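Local coordinates for UPF0311 protein CA_C3321 (Clostridium acetobutylicum ATCC 824, PDB 3G7G) that is of unknown function but folds as a closed antiparallel beta-barrel of the DUF3237 family and assembles from four copies, at residues D22-I27 with R35-P40; R95-E100 with N114-R119; F15-T20 with Y77-D82. All blocks are in the same frame, centred on the assembly; numbering follows the deposited sequence.

Contact 1. Residues D22-I27 with R35-P40; sequences DKPILI and RRQLIP
In the beta hairpin of strands 11-30 and 34-47, I25 and L38 face each other as an antiparallel hydrogen-bonded pair. I25 N donates to L38 O at 2.7 Å, and L38 N returns a bond to I25 O at 2.9 Å. The pairing runs on from I27 N to R36 O, 2.9 Å. Beyond the regular strand pairing, D22 N still reaches P40 O at 3.0 Å. L26 and Q37 form the non-hydrogen-bonded pair between. Q37 CG sits between the backbone N and the carbonyl carbon (chi1 36°), and the extended side chain runs beside P24, pointing the same way. Q37 OE1 comes to 3.4 Å from P24 CB, while Q37 NE2 is hydrogen-bonded to Q63 of strand 53-65. I39 CD1 also lies against the proline ring, 3.6 Å from P24 CB. On the I25 face, I25 CD1 meets P40 CG at 3.9 Å, and I27 CD1 meets L38 CD1 at 4.0 Å. R36 runs beside I27, then carries its guanidinium to a salt bridge with E125 of the second subunit. Backbone bonds therefore fix the hairpin, and apolar side chains touch across the pairing on both faces. The charged end of R36 serves the subunit interface.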
ATOM      1  N   ASP A  22      22.789  11.157   3.452  1.00 35.73           N
ATOM      2  CA  ASP A  22      23.834  10.610   4.306  1.00 35.88           C
ATOM      3  C   ASP A  22      24.247   9.203   3.821  1.00 36.08           C
ATOM      4  O   ASP A  22      23.742   8.681   2.808  1.00 35.50           O
ATOM      5  CB  ASP A  22      23.348  10.580   5.757  1.00 36.27           C
ATOM      6  CG  ASP A  22      24.449  10.877   6.767  1.00 38.06           C
ATOM      7  OD1 ASP A  22      25.603  10.432   6.568  1.00 43.08           O
ATOM      8  OD2 ASP A  22      24.151  11.553   7.775  1.00 39.51           O
ATOM      9  N   LYS A  23      25.193   8.598   4.530  1.00 36.33           N
ATOM     10  CA  LYS A  23      25.580   7.229   4.255  1.00 36.70           C
ATOM     11  C   LYS A  23      24.426   6.294   4.616  1.00 35.67           C
ATOM     12  O   LYS A  23      23.692   6.580   5.552  1.00 34.78           O
ATOM     13  CB  LYS A  23      26.835   6.853   5.061  1.00 37.44           C
ATOM     14  CG  LYS A  23      26.629   6.648   6.576  1.00 40.11           C
ATOM     15  CD  LYS A  23      27.968   6.262   7.336  1.00 40.62           C
ATOM     16  CE  LYS A  23      28.731   5.110   6.666  1.00 43.06           C
ATOM     17  NZ  LYS A  23      29.765   4.459   7.553  1.00 45.05           N
ATOM     18  N   PRO A  24      24.278   5.177   3.877  1.00 34.91           N
ATOM     19  CA  PRO A  24      23.224   4.212   4.142  1.00 34.42           C
ATOM     20  C   PRO A  24      23.287   3.680   5.553  1.00 33.87           C
ATOM     21  O   PRO A  24      24.386   3.533   6.079  1.00 33.35           O
ATOM     22  CB  PRO A  24      23.560   3.070   3.206  1.00 34.60           C
ATOM     23  CG  PRO A  24      24.334   3.700   2.103  1.00 35.87           C
ATOM     24  CD  PRO A  24      25.113   4.774   2.735  1.00 34.71           C
ATOM     25  N   ILE A  25      22.127   3.395   6.143  1.00 32.86           N
ATOM     26  CA  ILE A  25      22.051   2.629   7.368  1.00 32.74           C
ATOM     27  C   ILE A  25      21.714   1.223   6.941  1.00 32.32           C
ATOM     28  O   ILE A  25      20.562   0.911   6.653  1.00 31.81           O
ATOM     29  CB  ILE A  25      20.995   3.168   8.350  1.00 32.32           C
ATOM     30  CG1 ILE A  25      21.303   4.606   8.712  1.00 32.19           C
ATOM     31  CG2 ILE A  25      20.980   2.315   9.625  1.00 32.02           C
ATOM     32  CD1 ILE A  25      20.141   5.358   9.317  1.00 33.89           C
ATOM     33  N   LEU A  26      22.741   0.390   6.848  1.00 32.23           N
ATOM     34  CA  LEU A  26      22.568  -1.010   6.528  1.00 31.73           C
ATOM     35  C   LEU A  26      21.840  -1.766   7.642  1.00 30.65           C
ATOM     36  O   LEU A  26      22.313  -1.853   8.769  1.00 30.88           O
ATOM     37  CB  LEU A  26      23.915  -1.669   6.209  1.00 32.25           C
ATOM     38  CG  LEU A  26      23.800  -3.096   5.593  1.00 33.98           C
ATOM     39  CD1 LEU A  26      22.767  -3.186   4.461  1.00 35.35           C
ATOM     40  CD2 LEU A  26      25.192  -3.607   5.100  1.00 33.60           C
ATOM     41  N   ILE A  27      20.675  -2.309   7.317  1.00 29.06           N
ATOM     42  CA  ILE A  27      19.906  -3.119   8.257  1.00 28.87           C
ATOM     43  C   ILE A  27      20.307  -4.582   8.121  1.00 28.26           C
ATOM     44  O   ILE A  27      20.715  -5.232   9.083  1.00 28.32           O
ATOM     45  CB  ILE A  27      18.374  -2.973   8.012  1.00 28.73           C
ATOM     46  CG1 ILE A  27      17.957  -1.488   7.931  1.00 28.25           C
ATOM     47  CG2 ILE A  27      17.571  -3.758   9.039  1.00 26.87           C
ATOM     48  CD1 ILE A  27      18.507  -0.582   9.041  1.00 27.75           C
ATOM     49  N   ARG A  35      19.073  -6.937   0.251  1.00 26.64           N
ATOM     50  CA  ARG A  35      19.757  -6.015   1.139  1.00 27.78           C
ATOM     51  C   ARG A  35      18.880  -4.778   1.432  1.00 27.37           C
ATOM     52  O   ARG A  35      18.587  -3.989   0.519  1.00 27.30           O
ATOM     53  CB  ARG A  35      21.040  -5.542   0.438  1.00 27.92           C
ATOM     54  CG  ARG A  35      21.970  -4.643   1.274  1.00 28.83           C
ATOM     55  CD  ARG A  35      23.192  -4.207   0.441  1.00 33.67           C
ATOM     56  NE  ARG A  35      24.251  -3.664   1.291  1.00 39.59           N
ATOM     57  CZ  ARG A  35      25.420  -4.248   1.630  1.00 43.96           C
ATOM     58  NH1 ARG A  35      25.794  -5.460   1.194  1.00 44.30           N
ATOM     59  NH2 ARG A  35      26.239  -3.584   2.457  1.00 45.06           N
ATOM     60  N   ARG A  36      18.500  -4.613   2.697  1.00 27.07           N
ATOM     61  CA  ARG A  36      17.690  -3.503   3.177  1.00 27.36           C
ATOM     62  C   ARG A  36      18.576  -2.448   3.815  1.00 28.21           C
ATOM     63  O   ARG A  36      19.368  -2.761   4.721  1.00 27.86           O
ATOM     64  CB  ARG A  36      16.683  -4.008   4.220  1.00 26.30           C
ATOM     65  CG  ARG A  36      15.841  -2.943   5.037  1.00 25.76           C
ATOM     66  CD  ARG A  36      14.841  -2.218   4.184  1.00 21.09           C
ATOM     67  NE  ARG A  36      13.897  -3.197   3.647  1.00 23.06           N
ATOM     68  CZ  ARG A  36      12.893  -2.923   2.817  1.00 21.85           C
ATOM     69  NH1 ARG A  36      12.704  -1.707   2.355  1.00 23.55           N
ATOM     70  NH2 ARG A  36      12.081  -3.890   2.417  1.00 21.85           N
ATOM     71  N   GLN A  37      18.398  -1.199   3.391  1.00 28.19           N
ATOM     72  CA  GLN A  37      19.052  -0.078   4.031  1.00 29.51           C
ATOM     73  C   GLN A  37      18.130   1.130   4.078  1.00 28.87           C
ATOM     74  O   GLN A  37      17.272   1.281   3.217  1.00 27.91           O
ATOM     75  CB  GLN A  37      20.329   0.309   3.262  1.00 29.87           C
ATOM     76  CG  GLN A  37      20.160   0.151   1.789  1.00 33.06           C
ATOM     77  CD  GLN A  37      21.365   0.534   0.986  1.00 33.67           C
ATOM     78  OE1 GLN A  37      22.497   0.329   1.411  1.00 38.38           O
ATOM     79  NE2 GLN A  37      21.122   1.094  -0.208  1.00 36.72           N
ATOM     80  N   LEU A  38      18.362   1.995   5.066  1.00 28.91           N
ATOM     81  CA  LEU A  38      17.660   3.278   5.211  1.00 28.88           C
ATOM     82  C   LEU A  38      18.625   4.421   4.892  1.00 29.33           C
ATOM     83  O   LEU A  38      19.711   4.505   5.476  1.00 28.19           O
ATOM     84  CB  LEU A  38      17.146   3.436   6.628  1.00 28.23           C
ATOM     85  CG  LEU A  38      16.288   2.290   7.149  1.00 28.93           C
ATOM     86  CD1 LEU A  38      15.972   2.458   8.644  1.00 28.63           C
ATOM     87  CD2 LEU A  38      15.026   2.199   6.299  1.00 29.16           C
ATOM     88  N   ILE A  39      18.242   5.271   3.943  1.00 29.94           N
ATOM     89  CA  ILE A  39      19.062   6.403   3.526  1.00 30.19           C
ATOM     90  C   ILE A  39      18.463   7.706   4.054  1.00 30.36           C
ATOM     91  O   ILE A  39      17.387   8.116   3.609  1.00 30.57           O
ATOM     92  CB  ILE A  39      19.177   6.513   2.005  1.00 30.83           C
ATOM     93  CG1 ILE A  39      19.510   5.158   1.396  1.00 31.23           C
ATOM     94  CG2 ILE A  39      20.211   7.595   1.635  1.00 30.48           C
ATOM     95  CD1 ILE A  39      20.917   4.813   1.442  1.00 31.86           C
ATOM     96  N   PRO A  40      19.136   8.346   5.033  1.00 30.50           N
ATOM     97  CA  PRO A  40      18.690   9.658   5.490  1.00 30.22           C
ATOM     98  C   PRO A  40      18.879  10.719   4.422  1.00 30.45           C
ATOM     99  O   PRO A  40      19.841  10.643   3.658  1.00 30.33           O
ATOM    100  CB  PRO A  40      19.555   9.926   6.733  1.00 30.70           C
ATOM    101  CG  PRO A  40      20.134   8.578   7.122  1.00 29.89           C
ATOM    102  CD  PRO A  40      20.291   7.855   5.812  1.00 30.26           C
TER

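Contact 2. Residues R95-E100 with N114-R119; sequences RTVPDE and NAYYFR
R95 and F118 both hold CG anti to the backbone N (chi1 173° and -171°), which sends the two side chains off the sheet side by side. The R95 chain bends at chi3, 71°, which turns NE out of the extended line. R95 CD lies over one face of the F118 ring, 3.9 Å from its centroid, in a CH-pi contact. R95 CZ stands over the same ring at 4.8 Å from the centroid, a cation-pi contact, and NH1 is 3.4 Å from F118 CZ. The guanidinium is not laid flat on the ring. R95 CG also touches Y116 CD1 at 3.5 Å. Y116 CD1 in turn lies close to V97 CG1, 3.3 Å away. The backbones hold this end of strands 86-96 and 117-126 together. T96 N bonds to Y117 O at 2.9 Å, and Y117 N bonds to T96 O at the same length. On the other face T96 OG1 packs on Y117 CB, 3.2 Å, while Y117 OH is hydrogen-bonded to I157 O and I138 N of the third subunit. The F118 ring face probably gives the R95 cation a modest favourable interaction, while the aliphatic part of R95 packs on F118 and Y116.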
ATOM      1  N   ARG A  95      15.231   0.991  -9.404  1.00 29.22           N
ATOM      2  CA  ARG A  95      16.525   1.335  -9.973  1.00 29.51           C
ATOM      3  C   ARG A  95      17.212   0.033 -10.349  1.00 29.08           C
ATOM      4  O   ARG A  95      17.451  -0.819  -9.497  1.00 27.64           O
ATOM      5  CB  ARG A  95      17.369   2.143  -8.988  1.00 29.11           C
ATOM      6  CG  ARG A  95      18.785   2.384  -9.474  1.00 30.62           C
ATOM      7  CD  ARG A  95      19.450   3.432  -8.676  1.00 32.51           C
ATOM      8  NE  ARG A  95      19.737   2.925  -7.340  1.00 36.88           N
ATOM      9  CZ  ARG A  95      19.691   3.632  -6.216  1.00 38.09           C
ATOM     10  NH1 ARG A  95      19.329   4.910  -6.219  1.00 40.43           N
ATOM     11  NH2 ARG A  95      20.007   3.050  -5.073  1.00 37.88           N
ATOM     12  N   THR A  96      17.478  -0.118 -11.643  1.00 28.85           N
ATOM     13  CA  THR A  96      18.087  -1.307 -12.179  1.00 29.68           C
ATOM     14  C   THR A  96      19.333  -0.885 -12.958  1.00 29.80           C
ATOM     15  O   THR A  96      19.488   0.280 -13.307  1.00 28.41           O
ATOM     16  CB  THR A  96      17.149  -2.048 -13.158  1.00 29.48           C
ATOM     17  OG1 THR A  96      16.931  -1.227 -14.301  1.00 27.17           O
ATOM     18  CG2 THR A  96      15.836  -2.368 -12.555  1.00 28.49           C
ATOM     19  N   VAL A  97      20.200  -1.861 -13.203  1.00 31.55           N
ATOM     20  CA  VAL A  97      21.382  -1.730 -14.076  1.00 32.71           C
ATOM     21  C   VAL A  97      21.453  -2.938 -14.997  1.00 33.39           C
ATOM     22  O   VAL A  97      20.902  -3.974 -14.672  1.00 32.92           O
ATOM     23  CB  VAL A  97      22.737  -1.660 -13.288  1.00 32.44           C
ATOM     24  CG1 VAL A  97      22.850  -0.357 -12.528  1.00 32.87           C
ATOM     25  CG2 VAL A  97      22.941  -2.881 -12.354  1.00 32.50           C
ATOM     26  N   PRO A  98      22.141  -2.819 -16.147  1.00 35.19           N
ATOM     27  CA  PRO A  98      22.414  -4.026 -16.957  1.00 36.84           C
ATOM     28  C   PRO A  98      23.199  -5.116 -16.232  1.00 38.43           C
ATOM     29  O   PRO A  98      23.858  -4.852 -15.219  1.00 38.12           O
ATOM     30  CB  PRO A  98      23.209  -3.495 -18.141  1.00 36.27           C
ATOM     31  CG  PRO A  98      22.876  -2.063 -18.216  1.00 35.52           C
ATOM     32  CD  PRO A  98      22.664  -1.605 -16.798  1.00 35.35           C
ATOM     33  N   ASP A  99      23.090  -6.335 -16.754  1.00 41.43           N
ATOM     34  CA  ASP A  99      23.608  -7.540 -16.089  1.00 42.85           C
ATOM     35  C   ASP A  99      25.065  -7.414 -15.751  1.00 43.81           C
ATOM     36  O   ASP A  99      25.495  -7.825 -14.682  1.00 43.96           O
ATOM     37  CB  ASP A  99      23.416  -8.773 -16.973  1.00 44.06           C
ATOM     38  CG  ASP A  99      23.364 -10.057 -16.162  1.00 45.76           C
ATOM     39  OD1 ASP A  99      24.440 -10.439 -15.628  1.00 53.61           O
ATOM     40  OD2 ASP A  99      22.246 -10.672 -16.043  1.00 53.29           O
ATOM     41  N   GLU A 100      25.814  -6.805 -16.661  1.00 45.43           N
ATOM     42  CA  GLU A 100      27.254  -6.601 -16.489  1.00 46.65           C
ATOM     43  C   GLU A 100      27.629  -5.726 -15.291  1.00 46.87           C
ATOM     44  O   GLU A 100      28.776  -5.719 -14.883  1.00 46.41           O
ATOM     45  CB  GLU A 100      27.859  -6.004 -17.771  1.00 47.18           C
ATOM     46  CG  GLU A 100      27.606  -4.511 -17.931  1.00 48.38           C
ATOM     47  CD  GLU A 100      27.893  -4.004 -19.323  1.00 48.72           C
ATOM     48  OE1 GLU A 100      26.967  -4.004 -20.168  1.00 52.33           O
ATOM     49  OE2 GLU A 100      29.041  -3.581 -19.558  1.00 51.30           O
ATOM     50  N   ASN A 114      25.087   6.698 -16.014  1.00 44.81           N
ATOM     51  CA  ASN A 114      24.360   6.489 -17.274  1.00 43.76           C
ATOM     52  C   ASN A 114      23.910   5.034 -17.460  1.00 42.24           C
ATOM     53  O   ASN A 114      23.092   4.722 -18.331  1.00 41.86           O
ATOM     54  CB  ASN A 114      25.202   6.928 -18.472  1.00 44.20           C
ATOM     55  CG  ASN A 114      25.279   8.461 -18.630  1.00 46.32           C
ATOM     56  OD1 ASN A 114      26.059   8.956 -19.466  1.00 48.82           O
ATOM     57  ND2 ASN A 114      24.472   9.215 -17.847  1.00 45.06           N
ATOM     58  N   ALA A 115      24.443   4.147 -16.631  1.00 40.36           N
ATOM     59  CA  ALA A 115      24.063   2.746 -16.648  1.00 39.09           C
ATOM     60  C   ALA A 115      22.663   2.490 -16.036  1.00 37.31           C
ATOM     61  O   ALA A 115      22.005   1.532 -16.406  1.00 36.35           O
ATOM     62  CB  ALA A 115      25.125   1.914 -15.933  1.00 38.66           C
ATOM     63  N   TYR A 116      22.208   3.364 -15.142  1.00 35.85           N
ATOM     64  CA  TYR A 116      20.966   3.130 -14.399  1.00 35.10           C
ATOM     65  C   TYR A 116      19.659   3.423 -15.153  1.00 33.12           C
ATOM     66  O   TYR A 116      19.561   4.402 -15.882  1.00 33.00           O
ATOM     67  CB  TYR A 116      20.959   3.968 -13.131  1.00 36.74           C
ATOM     68  CG  TYR A 116      21.974   3.565 -12.083  1.00 37.31           C
ATOM     69  CD1 TYR A 116      21.775   2.460 -11.280  1.00 39.85           C
ATOM     70  CD2 TYR A 116      23.105   4.342 -11.861  1.00 41.25           C
ATOM     71  CE1 TYR A 116      22.688   2.113 -10.286  1.00 39.66           C
ATOM     72  CE2 TYR A 116      24.027   4.016 -10.878  1.00 40.24           C
ATOM     73  CZ  TYR A 116      23.826   2.899 -10.106  1.00 40.40           C
ATOM     74  OH  TYR A 116      24.760   2.585  -9.151  1.00 40.49           O
ATOM     75  N   TYR A 117      18.684   2.533 -14.986  1.00 30.95           N
ATOM     76  CA  TYR A 117      17.271   2.855 -15.122  1.00 30.16           C
ATOM     77  C   TYR A 117      16.781   3.227 -13.724  1.00 29.14           C
ATOM     78  O   TYR A 117      16.802   2.400 -12.836  1.00 28.43           O
ATOM     79  CB  TYR A 117      16.496   1.651 -15.620  1.00 28.99           C
ATOM     80  CG  TYR A 117      15.019   1.892 -15.776  1.00 29.19           C
ATOM     81  CD1 TYR A 117      14.525   2.438 -16.943  1.00 28.72           C
ATOM     82  CD2 TYR A 117      14.110   1.582 -14.749  1.00 28.27           C
ATOM     83  CE1 TYR A 117      13.189   2.685 -17.089  1.00 27.75           C
ATOM     84  CE2 TYR A 117      12.778   1.829 -14.886  1.00 26.03           C
ATOM     85  CZ  TYR A 117      12.317   2.360 -16.078  1.00 26.86           C
ATOM     86  OH  TYR A 117      10.976   2.624 -16.280  1.00 28.55           O
ATOM     87  N   PHE A 118      16.327   4.455 -13.540  1.00 28.77           N
ATOM     88  CA  PHE A 118      15.985   4.956 -12.221  1.00 29.51           C
ATOM     89  C   PHE A 118      14.703   5.816 -12.348  1.00 29.12           C
ATOM     90  O   PHE A 118      14.764   6.962 -12.741  1.00 29.51           O
ATOM     91  CB  PHE A 118      17.220   5.711 -11.690  1.00 29.49           C
ATOM     92  CG  PHE A 118      17.141   6.132 -10.255  1.00 29.97           C
ATOM     93  CD1 PHE A 118      18.130   6.966  -9.736  1.00 30.20           C
ATOM     94  CD2 PHE A 118      16.099   5.718  -9.414  1.00 29.58           C
ATOM     95  CE1 PHE A 118      18.082   7.395  -8.407  1.00 31.01           C
ATOM     96  CE2 PHE A 118      16.037   6.164  -8.098  1.00 29.92           C
ATOM     97  CZ  PHE A 118      17.046   6.996  -7.593  1.00 30.74           C
ATOM     98  N   ARG A 119      13.548   5.194 -12.091  1.00 28.59           N
ATOM     99  CA  ARG A 119      12.251   5.823 -12.275  1.00 28.38           C
ATOM    100  C   ARG A 119      11.351   5.527 -11.110  1.00 27.40           C
ATOM    101  O   ARG A 119      11.404   4.435 -10.544  1.00 27.18           O
ATOM    102  CB  ARG A 119      11.593   5.288 -13.543  1.00 29.05           C
ATOM    103  CG  ARG A 119      12.422   5.498 -14.808  1.00 29.96           C
ATOM    104  CD  ARG A 119      12.482   6.930 -15.104  1.00 33.85           C
ATOM    105  NE  ARG A 119      13.040   7.235 -16.408  1.00 36.21           N
ATOM    106  CZ  ARG A 119      14.261   7.690 -16.607  1.00 37.45           C
ATOM    107  NH1 ARG A 119      15.094   7.855 -15.586  1.00 40.43           N
ATOM    108  NH2 ARG A 119      14.656   7.974 -17.838  1.00 38.29           N
TER

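Contact 3. Residues F15-T20 with Y77-D82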
ATOM      1  N   PHE A  15       8.922  20.434 -11.437  1.00 32.10           N
ATOM      2  CA  PHE A  15      10.029  20.934 -10.645  1.00 31.29           C
ATOM      3  C   PHE A  15      11.068  19.833 -10.529  1.00 29.97           C
ATOM      4  O   PHE A  15      10.851  18.708 -10.972  1.00 28.24           O
ATOM      5  CB  PHE A  15       9.574  21.383  -9.250  1.00 30.65           C
ATOM      6  CG  PHE A  15       8.942  20.266  -8.424  1.00 31.11           C
ATOM      7  CD1 PHE A  15       9.681  19.581  -7.480  1.00 27.62           C
ATOM      8  CD2 PHE A  15       7.614  19.936  -8.590  1.00 32.32           C
ATOM      9  CE1 PHE A  15       9.116  18.575  -6.722  1.00 30.15           C
ATOM     10  CE2 PHE A  15       7.027  18.920  -7.834  1.00 32.11           C
ATOM     11  CZ  PHE A  15       7.784  18.247  -6.894  1.00 31.81           C
ATOM     12  N   SER A  16      12.207  20.185  -9.966  1.00 29.96           N
ATOM     13  CA  SER A  16      13.285  19.259  -9.664  1.00 31.23           C
ATOM     14  C   SER A  16      13.621  19.371  -8.208  1.00 30.96           C
ATOM     15  O   SER A  16      13.380  20.408  -7.578  1.00 29.44           O
ATOM     16  CB  SER A  16      14.540  19.653 -10.430  1.00 31.66           C
ATOM     17  OG  SER A  16      14.279  19.668 -11.815  1.00 35.79           O
ATOM     18  N   ILE A  17      14.234  18.328  -7.679  1.00 31.49           N
ATOM     19  CA  ILE A  17      14.841  18.413  -6.354  1.00 31.96           C
ATOM     20  C   ILE A  17      16.241  17.844  -6.465  1.00 32.45           C
ATOM     21  O   ILE A  17      16.417  16.780  -7.037  1.00 32.37           O
ATOM     22  CB  ILE A  17      14.035  17.653  -5.281  1.00 31.71           C
ATOM     23  CG1 ILE A  17      12.562  18.046  -5.338  1.00 31.99           C
ATOM     24  CG2 ILE A  17      14.586  17.950  -3.891  1.00 32.44           C
ATOM     25  CD1 ILE A  17      11.679  17.352  -4.309  1.00 30.06           C
ATOM     26  N   THR A  18      17.238  18.576  -5.962  1.00 32.90           N
ATOM     27  CA  THR A  18      18.568  18.005  -5.787  1.00 33.33           C
ATOM     28  C   THR A  18      18.743  17.711  -4.308  1.00 33.26           C
ATOM     29  O   THR A  18      18.660  18.612  -3.489  1.00 32.47           O
ATOM     30  CB  THR A  18      19.659  18.935  -6.293  1.00 33.63           C
ATOM     31  OG1 THR A  18      19.393  19.238  -7.656  1.00 35.10           O
ATOM     32  CG2 THR A  18      21.026  18.272  -6.195  1.00 33.10           C
ATOM     33  N   ILE A  19      18.967  16.444  -3.987  1.00 33.22           N
ATOM     34  CA  ILE A  19      19.015  15.964  -2.623  1.00 33.77           C
ATOM     35  C   ILE A  19      20.411  15.489  -2.232  1.00 33.31           C
ATOM     36  O   ILE A  19      21.035  14.738  -2.965  1.00 33.75           O
ATOM     37  CB  ILE A  19      18.062  14.739  -2.453  1.00 33.72           C
ATOM     38  CG1 ILE A  19      16.606  15.169  -2.566  1.00 35.51           C
ATOM     39  CG2 ILE A  19      18.261  14.087  -1.122  1.00 33.50           C
ATOM     40  CD1 ILE A  19      15.633  14.010  -2.709  1.00 35.71           C
ATOM     41  N   THR A  20      20.857  15.892  -1.048  1.00 33.27           N
ATOM     42  CA  THR A  20      22.039  15.355  -0.415  1.00 33.75           C
ATOM     43  C   THR A  20      21.577  14.292   0.575  1.00 33.54           C
ATOM     44  O   THR A  20      20.714  14.533   1.406  1.00 32.89           O
ATOM     45  CB  THR A  20      22.826  16.467   0.327  1.00 34.05           C
ATOM     46  OG1 THR A  20      23.145  17.529  -0.587  1.00 34.22           O
ATOM     47  CG2 THR A  20      24.109  15.951   0.937  1.00 32.31           C
ATOM     48  N   TYR A  77       9.403  11.997   2.682  1.00 23.65           N
ATOM     49  CA  TYR A  77       9.966  13.270   3.074  1.00 23.51           C
ATOM     50  C   TYR A  77       9.017  14.396   2.669  1.00 23.75           C
ATOM     51  O   TYR A  77       7.958  14.144   2.099  1.00 24.09           O
ATOM     52  CB  TYR A  77      11.344  13.439   2.441  1.00 25.11           C
ATOM     53  CG  TYR A  77      11.378  13.394   0.935  1.00 24.45           C
ATOM     54  CD1 TYR A  77      11.391  14.560   0.181  1.00 27.18           C
ATOM     55  CD2 TYR A  77      11.455  12.191   0.263  1.00 27.18           C
ATOM     56  CE1 TYR A  77      11.443  14.505  -1.204  1.00 27.38           C
ATOM     57  CE2 TYR A  77      11.476  12.132  -1.116  1.00 26.93           C
ATOM     58  CZ  TYR A  77      11.483  13.287  -1.848  1.00 27.24           C
ATOM     59  OH  TYR A  77      11.533  13.210  -3.235  1.00 27.76           O
ATOM     60  N   ALA A  78       9.401  15.648   2.938  1.00 24.26           N
ATOM     61  CA  ALA A  78       8.521  16.793   2.780  1.00 23.54           C
ATOM     62  C   ALA A  78       9.346  17.974   2.339  1.00 24.17           C
ATOM     63  O   ALA A  78      10.564  18.044   2.569  1.00 22.59           O
ATOM     64  CB  ALA A  78       7.819  17.125   4.086  1.00 23.83           C
ATOM     65  N   ILE A  79       8.678  18.879   1.666  1.00 23.92           N
ATOM     66  CA  ILE A  79       9.329  20.081   1.210  1.00 24.87           C
ATOM     67  C   ILE A  79       8.508  21.239   1.711  1.00 24.47           C
ATOM     68  O   ILE A  79       7.324  21.098   1.991  1.00 24.14           O
ATOM     69  CB  ILE A  79       9.513  20.127  -0.315  1.00 25.19           C
ATOM     70  CG1 ILE A  79       8.217  20.004  -1.089  1.00 28.07           C
ATOM     71  CG2 ILE A  79      10.365  18.967  -0.805  1.00 26.08           C
ATOM     72  CD1 ILE A  79       8.479  19.986  -2.585  1.00 25.35           C
ATOM     73  N   ARG A  80       9.170  22.375   1.855  1.00 24.84           N
ATOM     74  CA  ARG A  80       8.559  23.612   2.210  1.00 24.95           C
ATOM     75  C   ARG A  80       8.889  24.588   1.121  1.00 25.82           C
ATOM     76  O   ARG A  80      10.059  24.822   0.847  1.00 23.76           O
ATOM     77  CB  ARG A  80       9.154  24.117   3.493  1.00 25.46           C
ATOM     78  CG  ARG A  80       8.649  25.502   3.877  1.00 26.55           C
ATOM     79  CD  ARG A  80       8.232  25.509   5.290  1.00 28.62           C
ATOM     80  NE  ARG A  80       6.803  25.352   5.333  1.00 32.43           N
ATOM     81  CZ  ARG A  80       6.145  24.564   6.160  1.00 30.86           C
ATOM     82  NH1 ARG A  80       6.773  23.753   7.012  1.00 31.47           N
ATOM     83  NH2 ARG A  80       4.838  24.545   6.077  1.00 31.96           N
ATOM     84  N   LEU A  81       7.857  25.167   0.522  1.00 26.93           N
ATOM     85  CA  LEU A  81       8.041  26.172  -0.485  1.00 27.77           C
ATOM     86  C   LEU A  81       8.217  27.560   0.124  1.00 28.43           C
ATOM     87  O   LEU A  81       7.853  27.812   1.267  1.00 28.01           O
ATOM     88  CB  LEU A  81       6.873  26.170  -1.456  1.00 27.66           C
ATOM     89  CG  LEU A  81       6.641  24.879  -2.226  1.00 27.55           C
ATOM     90  CD1 LEU A  81       5.688  25.165  -3.392  1.00 26.68           C
ATOM     91  CD2 LEU A  81       7.964  24.340  -2.730  1.00 24.57           C
ATOM     92  N   ASP A  82       8.746  28.454  -0.693  1.00 28.39           N
ATOM     93  CA  ASP A  82       9.079  29.789  -0.280  1.00 29.77           C
ATOM     94  C   ASP A  82       7.842  30.651   0.039  1.00 29.67           C
ATOM     95  O   ASP A  82       7.972  31.641   0.707  1.00 30.12           O
ATOM     96  CB  ASP A  82       9.941  30.463  -1.353  1.00 30.10           C
ATOM     97  CG  ASP A  82       9.229  30.575  -2.688  1.00 32.72           C
ATOM     98  OD1 ASP A  82       8.141  29.937  -2.836  1.00 35.33           O
ATOM     99  OD2 ASP A  82       9.768  31.282  -3.583  1.00 33.48           O
TER
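I17 sends its CB toward strand 71-81, and Y77 and I79 wait at its tip. CG1 is anti to the carbonyl carbon (chi1 -50°). I17 CG1 lies at the edge of the F15 ring, near its plane, 3.7 Å from F15 CE1. CD1 is the atom that crosses to the other strand. I17 CD1 touches I79 CG2 at 4.1 Å. I17 CD1 also reaches the edge of the Y77 ring, near its plane, 4.2 Å from Y77 CE1. The two isoleucine side chains meet at a slant. Strands 11-30 and 71-81 are not neighbours in the sheet, since strands 34-47 and 53-65 lie between them. The sheet closes into a barrel, so this contact spans the interior. The strand axes stay 11.1 Å apart at their closest, and no hydrogen bond joins the two segments. Side chains alone bridge the gap; I79 uses its CG2 branch toward I17. I19 CD1 lies obliquely to the Y77 ring, 4.3 Å from CZ. F15 CE1 meets I79 CD1 at 4.4 Å. The F15 ring is also stacked with F51 and F154, and L152 of strand 150-157 touches both I19 and Y77. I41 of strand 34-47 does the same. The five residues that meet here are all buried. A78 and R80, between and beyond Y77 and I79, pack instead on I27 of the second subunit.

Contact 3 is buried inside the barrel, contact 1 is partly buried and contact 2 lies at the surface. Contacts 1 and 3 share strand 11-30, with adjoining segments and centres about 20 Å apart. Contacts 1 and 2 each join strands next to each other in the sheet, so backbone hydrogen bonds carry them. Contact 3 joins separated strands through apolar side-chain contacts, with no hydrogen bond across it. The arginines differ in partner: R95 lies on F118 in contact 2, and R36 in contact 1 forms a salt bridge with the second subunit. Contacts 2 and 3 sit on opposite sides of the chain's centre. Contacts 1 and 3 both touch the second subunit; contact 2 touches the third.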